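Local structure of probable quinone reductase Qor (NADPH:quinone reductase) (Zeta-crystallin homolog protein) (Mycobacterium tuberculosis, 4RVU) at residues Gly32-Lys37 with Glu72-Gly77; Glu39-Asn44 with Gly98-Phe103; Leu150-Ala155 with Val220-Gly225. The protein binds NADPH and probably catalyses the transfer of electrons from it to quinones, as expected of a zeta-crystallin-like quinone reductase. All coordinates share one frame; numbering follows the deposited sequence.

Interaction 1: residues Gly32-Lys37 with Glu72-Gly77; sequences GELLIK and EAVGPG
A classic beta bulge marks this antiparallel pairing of strands 33-38 and 67-74 in the GroES-like domain: E72 and A73 both face L35. The carbonyl of L35 carries the irregularity, taking a good bond from E72 N (2.8 Å between E72 N and L35 O) and a weak one from A73 N. The return bond is almost straight, with L35 N 2.7 Å from A73 O and an N-H...O angle of 175°. One pair further on, L34 stands opposite V74 as a non-hydrogen-bonded pair, and the ladder closes where G75 N donates to E33 O at 2.7 Å.

Side chains divide between the two faces. L34 and V74 lie side by side, with L34 CD2 4.0 Å from V74 CG2. On the face of L35 and A73, L35 CG is anti to the backbone N (chi1 173°), and CD2 reaches along the bulge to E72 CG at 3.9 Å, while L35 CB meets A73 CB. The chain of E72 bends at chi2 (91°), bringing OE1 beside the methylenes of K37, 3.9 Å from K37 CB. The charges themselves do not meet, for K37 NZ stays 5.7 Å from E72 OE1; any attraction is probably modest. F103 of strand 103-107 packs against both K37 and E72. Far from the NADPH site, the pairing is that of two neighbouring antiparallel strands, offset by a classic bulge, in a GroES-like domain.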
loop_
_atom_site.group_PDB
_atom_site.type_symbol
_atom_site.label_atom_id
_atom_site.label_comp_id
_atom_site.label_asym_id
_atom_site.label_seq_id
_atom_site.Cartn_x
_atom_site.Cartn_y
_atom_site.Cartn_z
ATOM N N GLY A 32 22.129 -24.138 -13.445
ATOM C CA GLY A 32 21.342 -23.807 -12.264
ATOM C C GLY A 32 20.059 -24.619 -12.103
ATOM O O GLY A 32 19.316 -24.428 -11.129
ATOM N N GLU A 33 19.798 -25.524 -13.045
ATOM C CA GLU A 33 18.534 -26.272 -13.059
ATOM C C GLU A 33 18.627 -27.728 -12.630
ATOM O O GLU A 33 19.663 -28.380 -12.769
ATOM C CB GLU A 33 17.884 -26.199 -14.444
ATOM C CG GLU A 33 17.493 -24.792 -14.855
ATOM C CD GLU A 33 16.796 -24.743 -16.198
ATOM O OE1 GLU A 33 16.972 -25.683 -16.995
ATOM O OE2 GLU A 33 16.076 -23.753 -16.456
ATOM N N LEU A 34 17.512 -28.225 -12.102
ATOM C CA LEU A 34 17.340 -29.639 -11.806
ATOM C C LEU A 34 16.359 -30.182 -12.821
ATOM O O LEU A 34 15.509 -29.438 -13.314
ATOM C CB LEU A 34 16.741 -29.798 -10.410
ATOM C CG LEU A 34 17.507 -29.166 -9.259
ATOM C CD1 LEU A 34 16.615 -29.064 -8.024
ATOM C CD2 LEU A 34 18.725 -30.000 -8.973
ATOM N N LEU A 35 16.470 -31.470 -13.143
ATOM C CA LEU A 35 15.459 -32.140 -13.945
ATOM C C LEU A 35 14.637 -32.984 -12.977
ATOM O O LEU A 35 15.190 -33.810 -12.256
ATOM C CB LEU A 35 16.114 -33.038 -14.992
ATOM C CG LEU A 35 15.173 -33.935 -15.798
ATOM C CD1 LEU A 35 14.322 -33.096 -16.734
ATOM C CD2 LEU A 35 15.966 -34.986 -16.572
ATOM N N ILE A 36 13.333 -32.735 -12.922
ATOM C CA ILE A 36 12.475 -33.390 -11.949
ATOM C C ILE A 36 11.565 -34.384 -12.660
ATOM O O ILE A 36 10.919 -34.038 -13.646
ATOM C CB ILE A 36 11.628 -32.340 -11.187
ATOM C CG1 ILE A 36 12.553 -31.400 -10.401
ATOM C CG2 ILE A 36 10.605 -33.009 -10.270
ATOM C CD1 ILE A 36 11.857 -30.227 -9.750
ATOM N N LYS A 37 11.531 -35.623 -12.179
ATOM C CA LYS A 37 10.517 -36.555 -12.654
ATOM C C LYS A 37 9.274 -36.390 -11.779
ATOM O O LYS A 37 9.297 -36.700 -10.584
ATOM C CB LYS A 37 11.008 -38.006 -12.623
ATOM C CG LYS A 37 9.943 -38.989 -13.145
ATOM C CD LYS A 37 10.410 -40.430 -13.248
ATOM C CE LYS A 37 9.304 -41.273 -13.878
ATOM N NZ LYS A 37 9.553 -42.740 -13.771
ATOM N N GLU A 72 15.912 -36.300 -11.254
ATOM C CA GLU A 72 16.379 -37.277 -12.235
ATOM C C GLU A 72 17.796 -36.921 -12.690
ATOM O O GLU A 72 18.605 -37.799 -13.012
ATOM C CB GLU A 72 15.426 -37.279 -13.436
ATOM C CG GLU A 72 15.762 -38.287 -14.525
ATOM C CD GLU A 72 15.071 -39.624 -14.322
ATOM O OE1 GLU A 72 14.421 -39.804 -13.270
ATOM O OE2 GLU A 72 15.185 -40.492 -15.216
ATOM N N ALA A 73 18.088 -35.623 -12.717
ATOM C CA ALA A 73 19.397 -35.128 -13.133
ATOM C C ALA A 73 19.611 -33.703 -12.638
ATOM O O ALA A 73 18.654 -32.958 -12.418
ATOM C CB ALA A 73 19.538 -35.180 -14.652
ATOM N N VAL A 74 20.877 -33.332 -12.478
ATOM C CA VAL A 74 21.258 -31.980 -12.107
ATOM C C VAL A 74 21.910 -31.347 -13.329
ATOM O O VAL A 74 22.643 -32.027 -14.057
ATOM C CB VAL A 74 22.238 -32.009 -10.914
ATOM C CG1 VAL A 74 22.729 -30.616 -10.577
ATOM C CG2 VAL A 74 21.586 -32.656 -9.702
ATOM N N GLY A 75 21.632 -30.072 -13.585
ATOM C CA GLY A 75 22.214 -29.384 -14.728
ATOM C C GLY A 75 23.734 -29.479 -14.760
ATOM O O GLY A 75 24.373 -29.652 -13.719
ATOM N N PRO A 76 24.320 -29.380 -15.958
ATOM C CA PRO A 76 25.774 -29.503 -16.126
ATOM C C PRO A 76 26.492 -28.237 -15.675
ATOM O O PRO A 76 25.850 -27.264 -15.311
ATOM C CB PRO A 76 25.925 -29.670 -17.633
ATOM C CG PRO A 76 24.772 -28.884 -18.196
ATOM C CD PRO A 76 23.632 -29.149 -17.241
ATOM N N GLY A 77 27.814 -28.263 -15.691
ATOM C CA GLY A 77 28.587 -27.120 -15.262
ATOM C C GLY A 77 28.618 -26.968 -13.755
ATOM O O GLY A 77 28.670 -27.944 -13.010
#

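Interaction 2: residues Glu39-Asn44 with Gly98-Phe103; sequences EAIGVN and GAYAEF
Three methyl and methylene groups of I41 crowd around a single backbone oxygen, the carbonyl of A99: CG1, CG2 and CD1 of I41 each lie 3.5 Å from A99 O. This oxygen also receives a weak bond from A101 N, closing an inverse gamma turn centred on Y100, so the isoleucine packs over the turn itself. The contact lies in the GroES-like domain, where strand 40-42 meets the loop between strands 90-93 and 103-107; between the two segments it consists of packing, without hydrogen bonds.

I41 points toward the loop. With CG1 anti to the carbonyl carbon and CG2 anti to the backbone N (chi1 -63°), its branches part over the turn: I41 CD1 also reaches the carbonyl of A101, 3.6 Å from A101 O, while CG2 comes to the Y100 ring, 3.7 Å from CD1 of that tyrosine. CG2 also approaches A99 CB. The ring of Y100 reaches along the strand, its CE1 3.7 Å from G42 O, both this oxygen and the I41 methyl meeting the ring obliquely.

The phenol oxygen is buried but well supplied, hydrogen-bonded to D47 OD2 and H316 NE2. D47 OD2 accepts from N44 N as well, linking the tyrosine to the end of 39-44, where N44 belongs to the NADPH pocket. L330 of strand 327-331 packs against I41, V43 and Y100 and covers the contact. V43 and Y100 cross at about a right angle, and both valine methyls approach the phenol oxygen from one side, V43 CG1 at 3.9 Å and V43 CG2 at 4.0 Å from Y100 OH.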
loop_
_atom_site.group_PDB
_atom_site.type_symbol
_atom_site.label_atom_id
_atom_site.label_comp_id
_atom_site.label_asym_id
_atom_site.label_seq_id
_atom_site.Cartn_x
_atom_site.Cartn_y
_atom_site.Cartn_z
ATOM N N GLU A 39 5.892 -36.487 -9.684
ATOM C CA GLU A 39 5.017 -37.412 -8.962
ATOM C C GLU A 39 3.641 -36.798 -8.738
ATOM O O GLU A 39 2.625 -37.499 -8.723
ATOM C CB GLU A 39 5.657 -37.835 -7.634
ATOM C CG GLU A 39 6.887 -38.701 -7.854
ATOM C CD GLU A 39 7.574 -39.126 -6.575
ATOM O OE1 GLU A 39 7.140 -38.730 -5.475
ATOM O OE2 GLU A 39 8.567 -39.868 -6.685
ATOM N N ALA A 40 3.609 -35.483 -8.553
ATOM C CA ALA A 40 2.352 -34.751 -8.426
ATOM C C ALA A 40 2.572 -33.328 -8.931
ATOM O O ALA A 40 3.618 -32.728 -8.691
ATOM C CB ALA A 40 1.868 -34.746 -6.980
ATOM N N ILE A 41 1.581 -32.790 -9.625
ATOM C CA ILE A 41 1.733 -31.495 -10.287
ATOM C C ILE A 41 0.678 -30.544 -9.758
ATOM O O ILE A 41 -0.505 -30.865 -9.763
ATOM C CB ILE A 41 1.581 -31.672 -11.806
ATOM C CG1 ILE A 41 2.704 -32.564 -12.334
ATOM C CG2 ILE A 41 1.605 -30.325 -12.535
ATOM C CD1 ILE A 41 2.358 -33.256 -13.628
ATOM N N GLY A 42 1.093 -29.361 -9.312
ATOM C CA GLY A 42 0.148 -28.422 -8.735
ATOM C C GLY A 42 -0.652 -27.692 -9.799
ATOM O O GLY A 42 -0.135 -27.350 -10.860
ATOM N N VAL A 43 -1.928 -27.469 -9.519
ATOM C CA VAL A 43 -2.758 -26.611 -10.359
ATOM C C VAL A 43 -2.926 -25.261 -9.662
ATOM O O VAL A 43 -3.215 -25.201 -8.465
ATOM C CB VAL A 43 -4.127 -27.264 -10.651
ATOM C CG1 VAL A 43 -5.026 -26.313 -11.441
ATOM C CG2 VAL A 43 -3.923 -28.549 -11.439
ATOM N N ASN A 44 -2.716 -24.178 -10.403
ATOM C CA ASN A 44 -2.824 -22.843 -9.814
ATOM C C ASN A 44 -3.635 -21.921 -10.690
ATOM O O ASN A 44 -3.600 -22.049 -11.908
ATOM C CB ASN A 44 -1.432 -22.270 -9.569
ATOM C CG ASN A 44 -0.701 -23.030 -8.495
ATOM O OD1 ASN A 44 -0.986 -22.852 -7.304
ATOM N ND2 ASN A 44 0.208 -23.920 -8.900
ATOM N N GLY A 98 7.357 -25.635 -17.449
ATOM C CA GLY A 98 6.661 -26.755 -18.069
ATOM C C GLY A 98 6.249 -27.863 -17.102
ATOM O O GLY A 98 6.439 -29.047 -17.379
ATOM N N ALA A 99 5.653 -27.482 -15.976
ATOM C CA ALA A 99 5.338 -28.451 -14.919
ATOM C C ALA A 99 4.294 -29.509 -15.295
ATOM O O ALA A 99 4.291 -30.605 -14.716
ATOM C CB ALA A 99 4.921 -27.727 -13.632
ATOM N N TYR A 100 3.385 -29.194 -16.219
ATOM C CA TYR A 100 2.371 -30.188 -16.610
ATOM C C TYR A 100 2.993 -31.185 -17.586
ATOM O O TYR A 100 2.708 -31.143 -18.790
ATOM C CB TYR A 100 1.161 -29.560 -17.311
ATOM C CG TYR A 100 0.192 -28.707 -16.499
ATOM C CD1 TYR A 100 0.561 -28.100 -15.300
ATOM C CD2 TYR A 100 -1.103 -28.499 -16.962
ATOM C CE1 TYR A 100 -0.339 -27.280 -14.600
ATOM C CE2 TYR A 100 -2.010 -27.698 -16.270
ATOM C CZ TYR A 100 -1.612 -27.086 -15.098
ATOM O OH TYR A 100 -2.512 -26.307 -14.426
ATOM N N ALA A 101 3.842 -32.070 -17.074
ATOM C CA ALA A 101 4.569 -33.037 -17.898
ATOM C C ALA A 101 5.119 -34.117 -16.996
ATOM O O ALA A 101 5.111 -33.961 -15.780
ATOM C CB ALA A 101 5.715 -32.352 -18.637
ATOM N N GLU A 102 5.628 -35.198 -17.586
ATOM C CA GLU A 102 6.241 -36.250 -16.787
ATOM C C GLU A 102 7.577 -35.800 -16.222
ATOM O O GLU A 102 8.003 -36.271 -15.160
ATOM C CB GLU A 102 6.433 -37.509 -17.623
ATOM C CG GLU A 102 5.143 -38.220 -17.926
ATOM C CD GLU A 102 5.369 -39.493 -18.688
ATOM O OE1 GLU A 102 5.494 -39.414 -19.927
ATOM O OE2 GLU A 102 5.430 -40.565 -18.045
ATOM N N PHE A 103 8.228 -34.882 -16.940
ATOM C CA PHE A 103 9.523 -34.334 -16.552
ATOM C C PHE A 103 9.539 -32.843 -16.830
ATOM O O PHE A 103 9.004 -32.389 -17.852
ATOM C CB PHE A 103 10.654 -34.981 -17.364
ATOM C CG PHE A 103 10.810 -36.462 -17.136
ATOM C CD1 PHE A 103 10.048 -37.375 -17.858
ATOM C CD2 PHE A 103 11.748 -36.940 -16.227
ATOM C CE1 PHE A 103 10.202 -38.740 -17.657
ATOM C CE2 PHE A 103 11.913 -38.306 -16.025
ATOM C CZ PHE A 103 11.132 -39.205 -16.737
#

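Interaction 3: residues Leu150-Ala155 with Val220-Gly225; sequences LVHAGA and VYDGVG. With NDP (NADPH dihydro-nicotinamide-adenine-dinucleotide phosphate), chain E.
Backbone bonds join L150-A155 to V220-G225 as adjacent parallel strands at the centre of the Rossmann-type sheet. Y221 N donates to L150 O at 2.7 Å, and H152 N to Y221 O at 3.2 Å. Past the last bridge the chains separate, and a water bridges them: it donates to H152 O and Y221 O and accepts from G223 N.

Apolar contacts follow the two faces of the sheet. L150 and V220 lie side by side, L150 CD2 against V220 CG1 at 4.0 Å; behind them L150 CG sits over one face of the H152 ring near its rim. On the other face of the sheet V151 CG2 meets Y221 CD2, and L162 of helix 157-168 covers both residues. Beyond the strand ends, V224 CG2 wedges in, 3.7 Å from H152 CB and slightly farther from A153 CB.

The polar side chains meet without bonding each other directly. H152 CD2 lies 3.4 Å from D222 OD2, the imidazole and carboxylate planes 63° apart, while S232 OG bonds both D222 OD2 and H152 NE2. The other histidine nitrogen, ND1, goes to T176 OG1. D222 CG is anti to the backbone N (chi1 -174°), which puts OD1 by two amides, V224 N and G225 N, the latter at 2.8 Å on the syn side; this Asx turn and motif shape the loop that follows the strand.

Both segments touch the cofactor past their strand ends. O3D of NADPH donates to G223 O at 2.8 Å, A153 CB lies 3.5 Å from O4B of the adenine-side ribose, and V224 CG1 borders the adenine at C8A. Two parallel strands delivering their C-terminal loops to a dinucleotide are characteristic of the Rossmann fold.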
loop_
_atom_site.group_PDB
_atom_site.type_symbol
_atom_site.label_atom_id
_atom_site.label_comp_id
_atom_site.label_asym_id
_atom_site.label_seq_id
_atom_site.Cartn_x
_atom_site.Cartn_y
_atom_site.Cartn_z
ATOM N N LEU A 150 -9.944 -10.336 6.773
ATOM C CA LEU A 150 -10.913 -10.904 5.835
ATOM C C LEU A 150 -10.170 -11.657 4.733
ATOM O O LEU A 150 -9.224 -11.127 4.128
ATOM C CB LEU A 150 -11.775 -9.787 5.226
ATOM C CG LEU A 150 -12.687 -10.113 4.042
ATOM C CD1 LEU A 150 -13.726 -11.155 4.443
ATOM C CD2 LEU A 150 -13.357 -8.862 3.528
ATOM N N VAL A 151 -10.585 -12.897 4.489
ATOM C CA VAL A 151 -9.991 -13.726 3.442
ATOM C C VAL A 151 -11.089 -14.199 2.500
ATOM O O VAL A 151 -11.919 -15.031 2.879
ATOM C CB VAL A 151 -9.303 -14.967 4.052
ATOM C CG1 VAL A 151 -8.772 -15.889 2.951
ATOM C CG2 VAL A 151 -8.172 -14.553 4.980
ATOM N N HIS A 152 -11.100 -13.673 1.282
ATOM C CA HIS A 152 -12.079 -14.111 0.290
ATOM C C HIS A 152 -11.746 -15.516 -0.216
ATOM O O HIS A 152 -10.594 -15.954 -0.120
ATOM C CB HIS A 152 -12.143 -13.117 -0.871
ATOM C CG HIS A 152 -12.743 -11.796 -0.499
ATOM N ND1 HIS A 152 -14.044 -11.668 -0.055
ATOM C CD2 HIS A 152 -12.222 -10.543 -0.511
ATOM C CE1 HIS A 152 -14.299 -10.394 0.190
ATOM N NE2 HIS A 152 -13.210 -9.689 -0.078
ATOM N N ALA A 153 -12.752 -16.216 -0.748
ATOM C CA ALA A 153 -12.592 -17.595 -1.225
ATOM C C ALA A 153 -11.923 -18.479 -0.177
ATOM O O ALA A 153 -10.891 -19.121 -0.442
ATOM C CB ALA A 153 -11.805 -17.623 -2.545
ATOM N N GLY A 154 -12.535 -18.520 1.006
ATOM C CA GLY A 154 -11.973 -19.205 2.157
ATOM C C GLY A 154 -11.733 -20.697 1.972
ATOM O O GLY A 154 -10.935 -21.278 2.705
ATOM N N ALA A 155 -12.401 -21.322 1.003
ATOM C CA ALA A 155 -12.247 -22.770 0.801
ATOM C C ALA A 155 -11.436 -23.094 -0.448
ATOM O O ALA A 155 -11.434 -24.232 -0.901
ATOM C CB ALA A 155 -13.604 -23.477 0.762
ATOM N N VAL A 220 -7.296 -7.062 4.517
ATOM C CA VAL A 220 -8.097 -7.939 3.669
ATOM C C VAL A 220 -7.161 -8.665 2.724
ATOM O O VAL A 220 -6.322 -8.040 2.078
ATOM C CB VAL A 220 -9.090 -7.147 2.807
ATOM C CG1 VAL A 220 -9.802 -8.091 1.825
ATOM C CG2 VAL A 220 -10.096 -6.421 3.686
ATOM N N TYR A 221 -7.291 -9.983 2.647
ATOM C CA TYR A 221 -6.579 -10.743 1.637
ATOM C C TYR A 221 -7.566 -11.106 0.543
ATOM O O TYR A 221 -8.405 -11.991 0.723
ATOM C CB TYR A 221 -5.934 -11.979 2.268
ATOM C CG TYR A 221 -4.878 -11.608 3.291
ATOM C CD1 TYR A 221 -3.631 -11.138 2.887
ATOM C CD2 TYR A 221 -5.133 -11.711 4.651
ATOM C CE1 TYR A 221 -2.656 -10.783 3.820
ATOM C CE2 TYR A 221 -4.161 -11.371 5.594
ATOM C CZ TYR A 221 -2.930 -10.914 5.169
ATOM O OH TYR A 221 -1.979 -10.582 6.114
ATOM N N ASP A 222 -7.478 -10.396 -0.579
ATOM C CA ASP A 222 -8.451 -10.517 -1.667
ATOM C C ASP A 222 -7.816 -11.161 -2.893
ATOM O O ASP A 222 -6.994 -10.546 -3.591
ATOM C CB ASP A 222 -9.040 -9.132 -1.996
ATOM C CG ASP A 222 -10.162 -9.183 -3.029
ATOM O OD1 ASP A 222 -10.116 -10.013 -3.960
ATOM O OD2 ASP A 222 -11.095 -8.358 -2.929
ATOM N N GLY A 223 -8.187 -12.414 -3.150
ATOM C CA GLY A 223 -7.682 -13.131 -4.314
ATOM C C GLY A 223 -8.742 -13.284 -5.391
ATOM O O GLY A 223 -8.566 -14.029 -6.359
ATOM N N VAL A 224 -9.846 -12.562 -5.221
ATOM C CA VAL A 224 -11.009 -12.696 -6.093
ATOM C C VAL A 224 -11.105 -11.532 -7.086
ATOM O O VAL A 224 -11.487 -11.715 -8.246
ATOM C CB VAL A 224 -12.287 -12.807 -5.244
ATOM C CG1 VAL A 224 -13.533 -12.738 -6.118
ATOM C CG2 VAL A 224 -12.261 -14.107 -4.433
ATOM N N GLY A 225 -10.744 -10.333 -6.639
ATOM C CA GLY A 225 -10.631 -9.220 -7.565
ATOM C C GLY A 225 -11.930 -8.502 -7.879
ATOM O O GLY A 225 -12.531 -7.890 -7.000
HETATM P PA NDP E . -8.596 -21.101 -5.563
HETATM O O1A NDP E . -8.399 -22.543 -5.191
HETATM O O2A NDP E . -8.811 -20.080 -4.483
HETATM O O5B NDP E . -9.809 -21.003 -6.612
HETATM C C5B NDP E . -10.399 -19.743 -6.914
HETATM C C4B NDP E . -11.585 -19.548 -5.985
HETATM O O4B NDP E . -12.051 -18.199 -6.018
HETATM C C3B NDP E . -12.767 -20.401 -6.408
HETATM O O3B NDP E . -12.721 -21.701 -5.820
HETATM C C2B NDP E . -13.962 -19.603 -5.927
HETATM O O2B NDP E . -14.407 -20.075 -4.662
HETATM C C1B NDP E . -13.463 -18.171 -5.806
HETATM N N9A NDP E . -14.146 -17.378 -6.853
HETATM C C8A NDP E . -14.953 -16.325 -6.641
HETATM N N7A NDP E . -15.433 -15.837 -7.808
HETATM C C5A NDP E . -14.937 -16.596 -8.799
HETATM C C6A NDP E . -15.047 -16.630 -10.275
HETATM N N6A NDP E . -15.806 -15.727 -10.934
HETATM N N1A NDP E . -14.367 -17.590 -10.935
HETATM C C2A NDP E . -13.611 -18.491 -10.285
HETATM N N3A NDP E . -13.466 -18.521 -8.950
HETATM C C4A NDP E . -14.092 -17.615 -8.164
HETATM O O3 NDP E . -7.355 -20.649 -6.473
HETATM P PN NDP E . -5.854 -20.621 -5.905
HETATM O O1N NDP E . -5.873 -21.046 -4.461
HETATM O O2N NDP E . -4.977 -21.330 -6.903
HETATM O O5D NDP E . -5.500 -19.056 -5.960
HETATM C C5D NDP E . -6.276 -18.112 -5.226
HETATM C C4D NDP E . -6.117 -16.729 -5.839
HETATM O O4D NDP E . -4.842 -16.191 -5.495
HETATM C C3D NDP E . -6.159 -16.793 -7.352
HETATM O O3D NDP E . -6.857 -15.641 -7.824
HETATM C C2D NDP E . -4.712 -16.712 -7.784
HETATM O O2D NDP E . -4.606 -16.053 -9.048
HETATM C C1D NDP E . -4.084 -15.893 -6.668
HETATM N N1N NDP E . -2.679 -16.203 -6.405
HETATM C C2N NDP E . -1.811 -15.191 -6.334
HETATM C C3N NDP E . -0.464 -15.392 -6.073
HETATM C C7N NDP E . 0.454 -14.208 -6.014
HETATM O O7N NDP E . 1.623 -14.377 -5.719
HETATM N N7N NDP E . -0.040 -13.000 -6.280
HETATM C C4N NDP E . 0.083 -16.781 -5.842
HETATM C C5N NDP E . -0.964 -17.791 -5.934
HETATM C C6N NDP E . -2.289 -17.466 -6.204
HETATM P P2B NDP E . -15.843 -19.641 -4.081
HETATM O O1X NDP E . -16.300 -18.552 -5.008
HETATM O O2X NDP E . -16.667 -20.895 -4.154
HETATM O O3X NDP E . -15.555 -19.194 -2.678
HETATM O O HOH W 1 -8.746 -14.458 -1.270
#

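Interactions 1 and 2 belong to the GroES-like domain and reach the same sheet, strands 33-38 and 40-42 both pairing with strand 67-74; they touch through F103, the last residue of 98-103. Interaction 1 is a partly exposed antiparallel ladder with the charged K37 and E72 exposed, whereas interaction 2 is wholly buried and relies on aliphatic and aromatic packing against backbone oxygens. Interaction 3, centred about 37 Å from the centre of interaction 1 and on the other side of the chain's centre, lies in the parallel Rossmann-type sheet. It too is buried, yet rich in polar bonds, and contributes directly to the NADPH site; interaction 2 meets that pocket at its N44 end.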